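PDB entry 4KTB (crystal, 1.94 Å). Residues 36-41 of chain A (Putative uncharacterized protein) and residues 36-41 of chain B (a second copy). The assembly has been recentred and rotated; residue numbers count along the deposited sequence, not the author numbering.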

# COMPACT_ATOMS: atom_id res chain seq x y z
N LEU A 36 15.43 24.65 -9.42
CA LEU A 36 14.98 24.34 -10.77
C LEU A 36 14.19 23.03 -10.91
O LEU A 36 13.34 22.90 -11.79
CB LEU A 36 16.16 24.40 -11.75
CG LEU A 36 17.01 25.68 -11.66
CD1 LEU A 36 18.31 25.45 -10.90
CD2 LEU A 36 17.27 26.31 -13.01
N LEU A 37 14.45 22.06 -10.03
CA LEU A 37 13.82 20.73 -10.11
C LEU A 37 13.59 20.15 -8.73
O LEU A 37 14.29 20.51 -7.79
CB LEU A 37 14.71 19.75 -10.87
CG LEU A 37 15.33 20.19 -12.18
CD1 LEU A 37 16.52 19.29 -12.51
CD2 LEU A 37 14.30 20.13 -13.28
N PRO A 38 12.61 19.24 -8.61
CA PRO A 38 12.40 18.58 -7.32
C PRO A 38 13.44 17.50 -7.14
O PRO A 38 13.89 16.91 -8.13
CB PRO A 38 11.00 17.96 -7.45
CG PRO A 38 10.80 17.77 -8.90
CD PRO A 38 11.56 18.89 -9.58
N LEU A 39 13.84 17.26 -5.90
CA LEU A 39 14.88 16.29 -5.61
C LEU A 39 14.23 15.04 -5.07
O LEU A 39 13.26 15.12 -4.32
CB LEU A 39 15.84 16.85 -4.56
CG LEU A 39 16.43 18.19 -4.97
CD1 LEU A 39 17.20 18.85 -3.83
CD2 LEU A 39 17.30 17.96 -6.18
N VAL A 40 14.78 13.88 -5.44
CA VAL A 40 14.32 12.60 -4.91
C VAL A 40 14.96 12.33 -3.55
O VAL A 40 16.18 12.28 -3.42
CB VAL A 40 14.62 11.44 -5.85
CG1 VAL A 40 14.06 10.16 -5.27
CG2 VAL A 40 14.02 11.70 -7.21
N TYR A 41 14.11 12.16 -2.55
CA TYR A 41 14.52 11.95 -1.18
C TYR A 41 13.95 10.65 -0.65
O TYR A 41 13.05 10.10 -1.24
CB TYR A 41 13.99 13.10 -0.32
CG TYR A 41 15.03 14.16 -0.11
CD1 TYR A 41 15.62 14.78 -1.19
CD2 TYR A 41 15.45 14.50 1.16
CE1 TYR A 41 16.59 15.74 -1.01
CE2 TYR A 41 16.42 15.46 1.35
CZ TYR A 41 16.98 16.08 0.27
OH TYR A 41 17.95 17.04 0.46
N LEU B 36 23.14 14.77 -13.72
CA LEU B 36 23.75 14.61 -12.41
C LEU B 36 22.76 14.37 -11.26
O LEU B 36 23.16 14.03 -10.15
CB LEU B 36 24.62 15.82 -12.09
CG LEU B 36 23.85 17.12 -11.90
CD1 LEU B 36 24.26 17.77 -10.59
CD2 LEU B 36 24.08 18.07 -13.07
N LEU B 37 21.48 14.59 -11.52
CA LEU B 37 20.44 14.33 -10.53
C LEU B 37 19.49 13.29 -11.07
O LEU B 37 19.28 13.21 -12.28
CB LEU B 37 19.64 15.60 -10.24
CG LEU B 37 20.27 16.80 -9.54
CD1 LEU B 37 19.57 18.09 -9.98
CD2 LEU B 37 20.17 16.62 -8.04
N PRO B 38 18.92 12.47 -10.19
CA PRO B 38 17.81 11.64 -10.64
C PRO B 38 16.56 12.51 -10.73
O PRO B 38 16.44 13.48 -9.98
CB PRO B 38 17.66 10.60 -9.53
CG PRO B 38 18.25 11.23 -8.33
CD PRO B 38 19.33 12.16 -8.81
N LEU B 39 15.66 12.17 -11.64
CA LEU B 39 14.48 12.98 -11.90
C LEU B 39 13.25 12.36 -11.26
O LEU B 39 13.03 11.15 -11.37
CB LEU B 39 14.24 13.09 -13.40
CG LEU B 39 15.38 13.65 -14.24
CD1 LEU B 39 15.12 13.44 -15.71
CD2 LEU B 39 15.57 15.11 -13.95
N VAL B 40 12.45 13.21 -10.63
CA VAL B 40 11.12 12.84 -10.16
C VAL B 40 10.18 12.65 -11.35
O VAL B 40 10.02 13.55 -12.17
CB VAL B 40 10.51 13.90 -9.23
CG1 VAL B 40 9.20 13.39 -8.67
CG2 VAL B 40 11.46 14.20 -8.09
N TYR B 41 9.57 11.48 -11.44
CA TYR B 41 8.67 11.14 -12.52
C TYR B 41 7.39 10.55 -11.93
O TYR B 41 7.37 10.14 -10.77
CB TYR B 41 9.33 10.09 -13.42
CG TYR B 41 9.68 10.56 -14.80
CD1 TYR B 41 10.70 11.47 -15.01
CD2 TYR B 41 9.02 10.06 -15.91
CE1 TYR B 41 11.03 11.88 -16.30
CE2 TYR B 41 9.34 10.46 -17.18
CZ TYR B 41 10.33 11.37 -17.37
OH TYR B 41 10.64 11.76 -18.65
O HOH W 1 13.56 15.91 -10.67

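The two copies of this stretch meet through side chains and one bridging water, with no direct hydrogen bond between them. The strand portions within the two stretches cross at 79°, with axes 6.2 Å apart at closest approach, so the backbones do not run alongside each other as neighbours in a sheet would. What remains is a compact apolar contact burying 368 Å² summed over both sides.

Walking along chain A, Leu A36 contributes nothing across the gap: its side chain is out of reach of the other stretch and exposed. The contact begins at Leu A37, whose CA-to-CB bond points toward chain B. With chi1 in the m well and chi2 in t, the leucine extends its branched end far enough for CD1 to lie 4.1 Å from CD1 of Leu B37, which adopts the same m, t combination. Leucine suits this position because a long, branched side chain can reach its counterpart while the backbones remain well apart.

Pro A38 serves the contact in two ways. Its ring, puckered C-gamma endo, sets CG 3.7 Å from CG2 of Val B40, a snug apolar fit. Its carbonyl is used separately: water 1 donates to Pro A38 O at 2.7 Å and accepts from Val B40 N at 2.9 Å. The water thus joins an acceptor on one backbone to a donor on the other, satisfying both polar groups beside a greasy patch. Proline has no amide hydrogen to offer, but its carbonyl is as good an acceptor as any other. CG2 of Val B40 also approaches Pro A38 O itself, at 3.6 Å, which is packing and nothing more.

Leu A39 starts out the wrong way, its CA-to-CB bond directed away from chain B, yet the end of the side chain comes nearer. In its m, t rotamer it places CD2 3.7 Å from CD2 of Leu B37. That leucine therefore packs against both Leu A37 and Leu A39. The lesson is that the direction of CB alone does not decide whether a residue can join a contact; a long side chain can recover the reach.

Val A40 and Val B40 have the nearest CA atoms across the stretches, CA of Val A40 lying 6.2 Å from CA of Val B40. Both valines point toward the opposing stretch in the t rotamer, and their CG2 methyls meet at 3.7 Å. They are buried and have the largest covered areas in their respective stretches, 63 Å² for Val A40 and 68 Å² for Val B40. A short beta-branched residue fits this narrow spacing, offering methyl surface without a long chain to accommodate. Val A40 also packs on the proline of the other copy, with its CB 4.4 Å from CG of Pro B38, a looser version of the fit between Pro A38 and Val B40.

At Tyr A41 the contact is over: its side chain is out of reach of chain B's stretch.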